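Local structure of effector protein hopAB3 (Pseudomonas syringae pv. maculicola, 3TJY) at residues 7-11 with 68-73; 28-33 with 58-62. The protein is a type III effector that promotes virulence in susceptible plants and is recognised by the tomato resistance protein Pto, which triggers the hypersensitive response. One frame throughout, in Å; residues are numbered along the deposited sequence.

Interaction 1: residues 7-11 with 68-73; sequences ANRIV and ALREAL
The first and last helices of the small helical bundle, 3-16 and 64-77, meet here through Ala7, Val11, Leu69 and Ala72. This bundle is the Pto-binding domain of the effector. The two short helical segments run 8.9 Å apart at their closest and cross at -51°. They are tightest at Ala7. Its methyl points at the other helix and sits against backbone as much as side chain: CB of Ala7 lies 3.5 Å from the carbonyl C of Ala68. CB of Ala7 is also 3.7 Å from CB of Ala68. With only methyls on Ala7, Ala68 and Ala72, little side-chain bulk lies between the backbones at this point.

One turn on, Val11 reaches across with one branch. Its CG1 stands anti to the backbone N (chi1 172°). CG2 is thereby left beside that N and turned to the partner helix, where it meets three residues. CG2 of Val11 lies 3.9 Å from CD1 of Leu69 and 4.0 Å from CB of Ala72, and CD2 of Leu73 is slightly farther. Leu69 leans in from the side, its CD1 reaching CG2 of Ile10 at 3.8 Å. These two side chains cross at about a right angle. Ile10 and Leu69 continue into the core, where both touch Phe51. At the outer border the amide oxygen OD1 of Asn8 comes near the methyl of Ala72.

All the close side-chain pairs but this last one are apolar. The two helices are therefore held by fit and by burial of methyl groups, without a directional polar bond between these segments.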
ATOM      1  N   ALA A   7       1.367   8.760   0.716  1.00  8.95           N
ATOM      2  CA  ALA A   7       0.454   7.680   1.085  1.00 10.41           C
ATOM      3  C   ALA A   7      -0.961   7.980   0.630  1.00 10.47           C
ATOM      4  O   ALA A   7      -1.690   7.079   0.205  1.00 10.20           O
ATOM      5  CB  ALA A   7       0.496   7.442   2.592  1.00 11.43           C
ATOM      6  N   ASN A   8      -1.364   9.245   0.718  1.00 10.86           N
ATOM      7  CA  ASN A   8      -2.707   9.617   0.253  1.00  6.50           C
ATOM      8  C   ASN A   8      -2.878   9.426  -1.246  1.00 10.12           C
ATOM      9  O   ASN A   8      -3.966   9.071  -1.711  1.00 11.40           O
ATOM     10  CB  ASN A   8      -3.017  11.070   0.620  1.00  9.12           C
ATOM     11  CG  ASN A   8      -3.204  11.262   2.101  1.00 13.70           C
ATOM     12  OD1 ASN A   8      -3.578  10.331   2.821  1.00 15.91           O
ATOM     13  ND2 ASN A   8      -2.967  12.486   2.567  1.00 15.84           N
ATOM     14  N   ARG A   9      -1.809   9.707  -1.999  1.00 11.28           N
ATOM     15  CA  ARG A   9      -1.789   9.473  -3.440  1.00 13.92           C
ATOM     16  C   ARG A   9      -1.896   7.967  -3.739  1.00 12.92           C
ATOM     17  O   ARG A   9      -2.579   7.559  -4.681  1.00 10.75           O
ATOM     18  CB  ARG A   9      -0.509  10.060  -4.051  1.00 12.56           C
ATOM     19  CG  ARG A   9      -0.262   9.708  -5.505  1.00 24.31           C
ATOM     20  CD  ARG A   9      -1.383  10.216  -6.399  1.00 35.96           C
ATOM     21  NE  ARG A   9      -0.975  10.300  -7.800  1.00 44.20           N
ATOM     22  CZ  ARG A   9      -1.826  10.417  -8.814  1.00 44.73           C
ATOM     23  NH1 ARG A   9      -1.376  10.491 -10.060  1.00 45.02           N
ATOM     24  NH2 ARG A   9      -3.130  10.450  -8.580  1.00 45.05           N
ATOM     25  N   ILE A  10      -1.233   7.139  -2.934  1.00 10.95           N
ATOM     26  CA  ILE A  10      -1.360   5.689  -3.098  1.00  9.66           C
ATOM     27  C   ILE A  10      -2.828   5.289  -2.941  1.00 11.62           C
ATOM     28  O   ILE A  10      -3.375   4.563  -3.766  1.00 12.39           O
ATOM     29  CB  ILE A  10      -0.462   4.911  -2.098  1.00 10.65           C
ATOM     30  CG1 ILE A  10       1.015   5.195  -2.380  1.00 12.84           C
ATOM     31  CG2 ILE A  10      -0.687   3.411  -2.223  1.00 11.21           C
ATOM     32  CD1 ILE A  10       1.981   4.655  -1.263  1.00  9.72           C
ATOM     33  N   VAL A  11      -3.460   5.749  -1.867  1.00  9.84           N
ATOM     34  CA  VAL A  11      -4.859   5.420  -1.646  1.00 10.51           C
ATOM     35  C   VAL A  11      -5.719   5.916  -2.808  1.00 11.86           C
ATOM     36  O   VAL A  11      -6.563   5.186  -3.302  1.00 10.86           O
ATOM     37  CB  VAL A  11      -5.346   5.959  -0.295  1.00 10.13           C
ATOM     38  CG1 VAL A  11      -6.873   5.799  -0.143  1.00 11.28           C
ATOM     39  CG2 VAL A  11      -4.596   5.247   0.835  1.00 12.00           C
ATOM     40  N   ALA A  68       2.991   5.612   6.957  1.00  8.98           N
ATOM     41  CA  ALA A  68       1.966   6.547   6.489  1.00  9.45           C
ATOM     42  C   ALA A  68       0.865   5.825   5.730  1.00  8.49           C
ATOM     43  O   ALA A  68      -0.299   6.174   5.855  1.00  9.32           O
ATOM     44  CB  ALA A  68       2.587   7.654   5.613  1.00 11.14           C
ATOM     45  N   LEU A  69       1.221   4.818   4.941  1.00  8.51           N
ATOM     46  CA  LEU A  69       0.196   4.090   4.199  1.00  9.24           C
ATOM     47  C   LEU A  69      -0.692   3.258   5.120  1.00  8.19           C
ATOM     48  O   LEU A  69      -1.922   3.200   4.941  1.00 10.37           O
ATOM     49  CB  LEU A  69       0.822   3.210   3.094  1.00  9.73           C
ATOM     50  CG  LEU A  69      -0.223   2.463   2.254  1.00 10.12           C
ATOM     51  CD1 LEU A  69      -1.179   3.447   1.578  1.00 10.43           C
ATOM     52  CD2 LEU A  69       0.470   1.597   1.194  1.00 10.11           C
ATOM     53  N   ARG A  70      -0.099   2.600   6.109  0.55 10.17           N
ATOM     54  CA  ARG A  70      -0.918   1.846   7.052  0.55  7.04           C
ATOM     55  C   ARG A  70      -1.897   2.789   7.758  0.55  8.81           C
ATOM     56  O   ARG A  70      -3.078   2.453   7.953  0.55  8.30           O
ATOM     57  CB  ARG A  70      -0.045   1.107   8.065  0.55 12.39           C
ATOM     58  CG  ARG A  70      -0.765  -0.035   8.732  0.55 24.59           C
ATOM     59  CD  ARG A  70      -0.265  -0.234  10.145  0.55 25.40           C
ATOM     60  NE  ARG A  70       0.393  -1.515  10.378  0.55 28.34           N
ATOM     61  CZ  ARG A  70       0.002  -2.688   9.887  0.55 26.61           C
ATOM     62  NH1 ARG A  70      -1.068  -2.792   9.094  0.55 11.73           N
ATOM     63  NH2 ARG A  70       0.709  -3.770  10.193  0.55 14.35           N
ATOM     64  N   GLU A  71      -1.411   3.967   8.146  1.00  9.97           N
ATOM     65  CA  GLU A  71      -2.287   4.949   8.789  1.00  9.59           C
ATOM     66  C   GLU A  71      -3.417   5.364   7.866  1.00 10.32           C
ATOM     67  O   GLU A  71      -4.574   5.463   8.292  1.00 10.88           O
ATOM     68  CB  GLU A  71      -1.491   6.189   9.214  1.00  7.25           C
ATOM     69  CG  GLU A  71      -0.528   5.892  10.351  1.00  8.41           C
ATOM     70  CD  GLU A  71       0.424   7.049  10.615  1.00 11.43           C
ATOM     71  OE1 GLU A  71       0.380   8.043   9.844  1.00 16.70           O
ATOM     72  OE2 GLU A  71       1.206   6.941  11.580  1.00 13.60           O
ATOM     73  N   ALA A  72      -3.076   5.627   6.605  1.00  8.31           N
ATOM     74  CA  ALA A  72      -4.068   6.094   5.641  1.00  8.83           C
ATOM     75  C   ALA A  72      -5.119   5.031   5.329  1.00 12.09           C
ATOM     76  O   ALA A  72      -6.308   5.342   5.206  1.00 10.12           O
ATOM     77  CB  ALA A  72      -3.374   6.552   4.364  1.00 10.54           C
ATOM     78  N   LEU A  73      -4.683   3.782   5.162  1.00  8.82           N
ATOM     79  CA  LEU A  73      -5.637   2.706   4.907  1.00  5.78           C
ATOM     80  C   LEU A  73      -6.549   2.491   6.088  1.00  8.61           C
ATOM     81  O   LEU A  73      -7.741   2.237   5.928  1.00 11.51           O
ATOM     82  CB  LEU A  73      -4.903   1.395   4.555  1.00  8.95           C
ATOM     83  CG  LEU A  73      -4.227   1.431   3.191  1.00  9.19           C
ATOM     84  CD1 LEU A  73      -3.256   0.258   3.086  1.00 10.69           C
ATOM     85  CD2 LEU A  73      -5.260   1.392   2.057  1.00 12.77           C
TER

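Interaction 2: residues 28-33 with 58-62; sequences FRNMLR and GIDRN. With SO4 (sulfate ion), chain B.
Ile59 is a bump pushed from the loop between helices 54-57 and 64-77 of the bundle against the C-terminal part of helix 21-32. Phe28, Met31 and Leu32 form the hollow that takes it. CD1 of Ile59 comes up to the edge of the Phe28 ring, near its plane, 3.8 Å from CE1 of Phe28. On another side, CG2 of Ile59 rests 3.8 Å from CD2 of Leu32. Met31, a selenomethionine, lines the hollow through its CG, 4.1 Å from CD1 of Ile59; the position of its CE is doubtful. Met54 of the short helix also touches both Met31 and Ile59.

Leu32 is in turn a bump between Ile59 and Arg61. The Arg61 chain passes obliquely over it, with CB of Arg61 4.0 Å from both CB and CD1 of Leu32. In the conformer described, Arg61 bends at chi3 (39°) and lays one face of its guanidinium on the carbonyl O of Leu32, which lies 3.0 Å above that plane, toward the rim of the group. The angles are too poor for a hydrogen bond. At the guanidinium edge, NH1 of this conformer gives to a water that in turn donates to O of Arg29.

Two further waters join the backbones. One links O of Met31 to N of Ile59. The other donates to O of both Leu32 and Ile59 and accepts from N of Arg61. Arg29, together with Arg25, holds a sulfate, probably from the crystallisation liquor: NE of Arg29 donates to O3 of the ion at 2.7 Å.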
ATOM      1  N   PHE A  28      -2.005  -5.498   3.031  1.00 15.71           N
ATOM      2  CA  PHE A  28      -0.829  -4.698   3.352  1.00 13.72           C
ATOM      3  C   PHE A  28      -0.323  -5.036   4.746  1.00 16.01           C
ATOM      4  O   PHE A  28       0.875  -5.111   4.962  1.00 17.57           O
ATOM      5  CB  PHE A  28      -1.110  -3.211   3.225  1.00 14.75           C
ATOM      6  CG  PHE A  28       0.122  -2.356   3.318  1.00 13.82           C
ATOM      7  CD1 PHE A  28       1.143  -2.497   2.401  1.00 12.00           C
ATOM      8  CD2 PHE A  28       0.255  -1.415   4.327  1.00  9.56           C
ATOM      9  CE1 PHE A  28       2.283  -1.695   2.465  1.00 12.69           C
ATOM     10  CE2 PHE A  28       1.384  -0.605   4.401  1.00 13.36           C
ATOM     11  CZ  PHE A  28       2.404  -0.745   3.465  1.00 12.14           C
ATOM     12  N   ARG A  29      -1.238  -5.247   5.687  1.00 18.11           N
ATOM     13  CA  ARG A  29      -0.843  -5.706   7.020  1.00 18.36           C
ATOM     14  C   ARG A  29      -0.044  -7.003   6.918  1.00 17.20           C
ATOM     15  O   ARG A  29       1.013  -7.149   7.529  1.00 19.87           O
ATOM     16  CB  ARG A  29      -2.071  -5.928   7.907  1.00 20.73           C
ATOM     17  CG  ARG A  29      -1.732  -6.275   9.346  1.00 19.43           C
ATOM     18  CD  ARG A  29      -2.997  -6.584  10.147  1.00 22.76           C
ATOM     19  NE  ARG A  29      -3.894  -5.438  10.127  1.00 26.80           N
ATOM     20  CZ  ARG A  29      -5.124  -5.449   9.624  1.00 24.75           C
ATOM     21  NH1 ARG A  29      -5.641  -6.561   9.130  1.00 27.42           N
ATOM     22  NH2 ARG A  29      -5.845  -4.341   9.647  1.00 26.34           N
ATOM     23  N   ASN A  30      -0.558  -7.945   6.135  1.00 20.65           N
ATOM     24  CA  ASN A  30       0.114  -9.222   5.920  1.00 22.58           C
ATOM     25  C   ASN A  30       1.449  -9.062   5.190  1.00 20.25           C
ATOM     26  O   ASN A  30       2.407  -9.784   5.479  1.00 23.92           O
ATOM     27  CB  ASN A  30      -0.790 -10.166   5.139  1.00 27.78           C
ATOM     28  CG  ASN A  30      -2.018 -10.567   5.918  1.00 37.13           C
ATOM     29  OD1 ASN A  30      -2.009 -10.576   7.152  1.00 35.88           O
ATOM     30  ND2 ASN A  30      -3.086 -10.912   5.200  1.00 41.29           N
HETATM   31  N   MSE A  31       1.501  -8.123   4.253  1.00 19.46           N
HETATM   32  CA  MSE A  31       2.738  -7.827   3.524  1.00 17.91           C
HETATM   33  C   MSE A  31       3.820  -7.385   4.496  1.00 17.48           C
HETATM   34  O   MSE A  31       4.966  -7.842   4.424  1.00 22.12           O
HETATM   35  CB  MSE A  31       2.504  -6.737   2.476  1.00 21.55           C
HETATM   36  CG  MSE A  31       3.772  -6.255   1.779  1.00 23.49           C
HETATM   37 SE   MSE A  31       4.483  -7.565   0.490  1.00 45.96          SE
HETATM   38  CE  MSE A  31       6.161  -6.672   0.106  1.00 50.56           C
ATOM     39  N   LEU A  32       3.454  -6.510   5.420  1.00 18.84           N
ATOM     40  CA  LEU A  32       4.411  -6.025   6.405  1.00 18.56           C
ATOM     41  C   LEU A  32       4.885  -7.140   7.320  1.00 21.14           C
ATOM     42  O   LEU A  32       5.970  -7.051   7.890  1.00 24.23           O
ATOM     43  CB  LEU A  32       3.823  -4.876   7.230  1.00 17.57           C
ATOM     44  CG  LEU A  32       3.436  -3.631   6.446  1.00 18.50           C
ATOM     45  CD1 LEU A  32       3.011  -2.540   7.400  1.00 23.26           C
ATOM     46  CD2 LEU A  32       4.615  -3.170   5.589  1.00 15.38           C
ATOM     47  N   ARG A  33       4.059  -8.180   7.447  0.59 23.89           N
ATOM     48  CA  ARG A  33       4.382  -9.372   8.225  0.59 29.66           C
ATOM     49  C   ARG A  33       5.225 -10.346   7.413  0.59 30.10           C
ATOM     50  O   ARG A  33       5.720 -11.344   7.938  0.59 32.86           O
ATOM     51  CB  ARG A  33       3.099 -10.077   8.679  0.59 33.05           C
ATOM     52  CG  ARG A  33       2.321  -9.331   9.745  0.59 35.63           C
ATOM     53  CD  ARG A  33       0.916  -9.895   9.915  0.59 38.33           C
ATOM     54  NE  ARG A  33       0.246  -9.321  11.080  0.59 39.85           N
ATOM     55  CZ  ARG A  33      -1.046  -9.471  11.358  0.59 34.43           C
ATOM     56  NH1 ARG A  33      -1.555  -8.913  12.447  0.59 31.18           N
ATOM     57  NH2 ARG A  33      -1.828 -10.172  10.549  0.59 30.56           N
ATOM     58  N   GLY A  58      10.279  -7.217  -0.544  1.00 21.18           N
ATOM     59  CA  GLY A  58       9.246  -6.896   0.427  1.00 19.97           C
ATOM     60  C   GLY A  58       9.155  -5.414   0.749  1.00 19.02           C
ATOM     61  O   GLY A  58       9.731  -4.573   0.056  1.00 14.76           O
ATOM     62  N   ILE A  59       8.412  -5.093   1.803  1.00 12.69           N
ATOM     63  CA  ILE A  59       8.238  -3.716   2.240  1.00 12.64           C
ATOM     64  C   ILE A  59       8.577  -3.615   3.726  1.00 19.76           C
ATOM     65  O   ILE A  59       8.166  -4.456   4.524  1.00 17.81           O
ATOM     66  CB  ILE A  59       6.813  -3.201   1.973  1.00 13.83           C
ATOM     67  CG1 ILE A  59       6.553  -3.084   0.465  1.00 13.43           C
ATOM     68  CG2 ILE A  59       6.590  -1.835   2.653  1.00 15.54           C
ATOM     69  CD1 ILE A  59       5.089  -2.780   0.121  1.00 15.13           C
ATOM     70  N   ASP A  60       9.333  -2.585   4.090  1.00 15.30           N
ATOM     71  CA  ASP A  60       9.842  -2.434   5.454  1.00 18.55           C
ATOM     72  C   ASP A  60       8.805  -1.716   6.301  1.00 14.81           C
ATOM     73  O   ASP A  60       8.489  -0.566   6.037  1.00 15.57           O
ATOM     74  CB  ASP A  60      11.127  -1.610   5.405  1.00 20.44           C
ATOM     75  CG  ASP A  60      11.727  -1.351   6.769  1.00 26.64           C
ATOM     76  OD1 ASP A  60      11.235  -1.900   7.774  1.00 23.51           O
ATOM     77  OD2 ASP A  60      12.713  -0.588   6.829  1.00 31.58           O
ATOM     78  N   ARG A  61       8.272  -2.388   7.315  0.51 15.19           N
ATOM     79  CA  ARG A  61       7.200  -1.792   8.105  0.51 16.06           C
ATOM     80  C   ARG A  61       7.649  -0.512   8.808  0.51 15.15           C
ATOM     81  O   ARG A  61       6.824   0.325   9.172  0.51 15.33           O
ATOM     82  CB  ARG A  61       6.659  -2.791   9.137  0.51 19.48           C
ATOM     83  CG  ARG A  61       7.707  -3.353  10.068  0.51 21.16           C
ATOM     84  CD  ARG A  61       7.070  -3.876  11.345  0.51 27.96           C
ATOM     85  NE  ARG A  61       5.805  -4.555  11.086  0.51 25.07           N
ATOM     86  CZ  ARG A  61       5.675  -5.870  10.952  0.51 28.91           C
ATOM     87  NH1 ARG A  61       4.481  -6.397  10.722  0.51 20.97           N
ATOM     88  NH2 ARG A  61       6.737  -6.658  11.054  0.51 32.79           N
ATOM     89  N   ASN A  62       8.955  -0.374   9.014  1.00 16.44           N
ATOM     90  CA  ASN A  62       9.490   0.790   9.711  1.00 14.31           C
ATOM     91  C   ASN A  62       9.732   1.991   8.806  1.00 16.93           C
ATOM     92  O   ASN A  62      10.090   3.068   9.282  1.00 18.17           O
ATOM     93  CB  ASN A  62      10.783   0.423  10.431  1.00 19.87           C
ATOM     94  CG  ASN A  62      10.566  -0.605  11.521  1.00 29.05           C
ATOM     95  OD1 ASN A  62       9.612  -0.513  12.293  1.00 35.23           O
ATOM     96  ND2 ASN A  62      11.445  -1.598  11.580  1.00 39.19           N
TER
HETATM   97  S   SO4 B   1      -3.935  -1.775  11.359  1.00 27.34           S
HETATM   98  O1  SO4 B   1      -2.767  -0.921  11.261  1.00 34.23           O
HETATM   99  O2  SO4 B   1      -4.726  -1.686  10.141  1.00 36.03           O
HETATM  100  O3  SO4 B   1      -3.477  -3.147  11.541  1.00 38.25           O
HETATM  101  O4  SO4 B   1      -4.745  -1.341  12.490  1.00 47.05           O
HETATM  102  O   HOH W   1       1.714  -6.224  10.042  1.00 25.77           O
HETATM  103  O   HOH W   2       7.534  -7.542   3.349  1.00 26.44           O
HETATM  104  O   HOH W   3       8.170  -5.313   7.161  1.00 24.44           O

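In the fold
Interaction 1 is a buried helix-to-helix contact. Interaction 2 is only partly buried and sets a loop against the end of a helix. Helix 64-77 supplies one side of interaction 1, and the loop leading into it supplies one side of interaction 2. The two meet directly, with CD2 of Leu69 against CZ of Phe28 at 3.8 Å, and, in one conformer, with Arg70 lying on Arg29 and Leu32. Their chemistry follows their place. Interaction 1 is almost wholly apolar, whereas interaction 2 has an apolar centre bordered by arginines and bridging waters. Together they tie helices 3-16 and 21-32 to the C-terminal part of the bundle.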